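Local coordinates for protein GTP-sensing transcriptional pleiotropic repressor CodY (Clostridioides difficile, PDB 5N0L) that binds isoleucine in its GAF domain and probably represses transcription in response to branched-chain amino acid levels, at residues A[89-94]-A[116-121]. Residues are numbered along the deposited sequence; the frame is centred on the assembly and turned at random.
Sequences DETLEN and TVVPIL
Strand 92-94 runs antiparallel to strand 116-121, their axes 160° apart, as an outermost strand, within this chain, of the antiparallel sheet of the GAF domain. L92 and V117 form its hydrogen-bonded pair: L92 N reaches V117 O at 2.9 Å, V117 N reaches L92 O at 2.9 Å, and both bonds are nearly straight and lie in the carbonyl planes. Each carbonyl oxygen also takes a CA-H...O contact, V117 O from T91 and L92 O from T116. L92 and V117 lie on the same face of the sheet and meet through their CB atoms; the V117 side chain is about 7 Å from the bound isoleucine.

On the face covered by helix 141-158, T91 lies alongside V118, and the T91 and T116 side chains cross obliquely, CG2 of T91 4.1 Å from CG2 of T116. Anti to its carbonyl carbon (chi1 -60°), T91 OG1 hydrogen-bonds E148, tying the residue just before the strand to that helix. Ahead of T91 the chain draws away, and the P119 ring meets it, CD 3.8 Å from T91 N and CG 3.8 Å from D89 C. At the other end the acceptor is a side chain: N94 N donates to T116 OG1 at 3.3 Å, long but nearly straight at 171°.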
# COMPACT_ATOMS: atom_id res chain seq x y z
N ASP A 89 -18.62 -23.83 -8.23
CA ASP A 89 -17.53 -23.14 -8.96
C ASP A 89 -17.95 -22.11 -10.01
O ASP A 89 -17.12 -21.41 -10.51
CB ASP A 89 -16.56 -24.15 -9.61
CG ASP A 89 -17.13 -24.82 -10.86
OD1 ASP A 89 -18.36 -25.07 -10.96
OD2 ASP A 89 -16.31 -25.09 -11.75
N GLU A 90 -19.23 -22.07 -10.31
CA GLU A 90 -19.86 -21.08 -11.20
C GLU A 90 -21.13 -20.61 -10.56
O GLU A 90 -21.68 -21.33 -9.77
CB GLU A 90 -20.33 -21.75 -12.51
CG GLU A 90 -19.37 -22.57 -13.23
CD GLU A 90 -19.94 -22.89 -14.59
OE1 GLU A 90 -19.39 -22.35 -15.57
OE2 GLU A 90 -20.97 -23.63 -14.66
N THR A 91 -21.65 -19.44 -10.97
CA THR A 91 -22.88 -19.00 -10.46
C THR A 91 -23.94 -20.08 -10.42
O THR A 91 -24.24 -20.80 -11.42
CB THR A 91 -23.35 -17.72 -11.15
OG1 THR A 91 -22.40 -16.68 -10.98
CG2 THR A 91 -24.71 -17.28 -10.60
N LEU A 92 -24.54 -20.22 -9.26
CA LEU A 92 -25.67 -21.08 -9.03
C LEU A 92 -26.89 -20.22 -8.85
O LEU A 92 -27.07 -19.49 -7.83
CB LEU A 92 -25.42 -21.95 -7.82
CG LEU A 92 -26.57 -22.93 -7.56
CD1 LEU A 92 -26.83 -23.95 -8.70
CD2 LEU A 92 -26.29 -23.70 -6.28
N GLU A 93 -27.81 -20.23 -9.86
CA GLU A 93 -28.94 -19.31 -9.75
C GLU A 93 -30.19 -19.97 -9.38
O GLU A 93 -30.48 -21.07 -9.83
CB GLU A 93 -29.15 -18.42 -10.96
CG GLU A 93 -29.42 -19.05 -12.24
CD GLU A 93 -30.34 -18.18 -13.14
OE1 GLU A 93 -30.69 -16.96 -12.99
OE2 GLU A 93 -30.79 -18.80 -14.05
N ASN A 94 -30.98 -19.27 -8.57
CA ASN A 94 -32.32 -19.68 -8.21
C ASN A 94 -32.44 -21.03 -7.60
O ASN A 94 -33.27 -21.82 -7.95
CB ASN A 94 -33.30 -19.55 -9.46
CG ASN A 94 -33.45 -18.16 -9.89
OD1 ASN A 94 -33.41 -17.82 -11.13
ND2 ASN A 94 -33.67 -17.30 -8.92
N THR A 116 -29.32 -17.22 -4.93
CA THR A 116 -28.26 -17.22 -5.87
C THR A 116 -26.89 -17.14 -5.17
O THR A 116 -26.70 -16.30 -4.26
CB THR A 116 -28.48 -16.07 -6.84
OG1 THR A 116 -29.68 -16.40 -7.63
CG2 THR A 116 -27.28 -15.85 -7.77
N VAL A 117 -25.99 -17.97 -5.62
CA VAL A 117 -24.62 -18.10 -5.04
C VAL A 117 -23.57 -17.84 -6.10
O VAL A 117 -23.50 -18.54 -7.18
CB VAL A 117 -24.45 -19.47 -4.41
CG1 VAL A 117 -23.07 -19.56 -3.69
CG2 VAL A 117 -25.61 -19.82 -3.46
N VAL A 118 -22.84 -16.76 -5.86
CA VAL A 118 -21.86 -16.26 -6.81
C VAL A 118 -20.47 -16.36 -6.23
O VAL A 118 -20.19 -15.65 -5.22
CB VAL A 118 -22.12 -14.82 -7.21
CG1 VAL A 118 -21.12 -14.39 -8.30
CG2 VAL A 118 -23.58 -14.67 -7.65
N PRO A 119 -19.60 -17.15 -6.90
CA PRO A 119 -18.19 -17.17 -6.44
C PRO A 119 -17.53 -15.80 -6.56
O PRO A 119 -17.71 -15.05 -7.54
CB PRO A 119 -17.52 -18.18 -7.36
CG PRO A 119 -18.63 -19.15 -7.72
CD PRO A 119 -19.86 -18.27 -7.85
N ILE A 120 -16.69 -15.45 -5.58
CA ILE A 120 -15.92 -14.23 -5.63
C ILE A 120 -14.49 -14.66 -5.92
O ILE A 120 -13.86 -15.40 -5.13
CB ILE A 120 -15.98 -13.44 -4.31
CG1 ILE A 120 -17.38 -12.95 -4.00
CG2 ILE A 120 -14.98 -12.32 -4.31
CD1 ILE A 120 -17.72 -12.29 -2.65
N LEU A 121 -13.97 -14.19 -7.03
CA LEU A 121 -12.70 -14.58 -7.57
C LEU A 121 -11.88 -13.30 -7.76
O LEU A 121 -12.40 -12.21 -8.01
CB LEU A 121 -12.87 -15.25 -8.92
CG LEU A 121 -13.87 -16.43 -8.99
CD1 LEU A 121 -14.02 -16.98 -10.42
CD2 LEU A 121 -13.50 -17.54 -8.03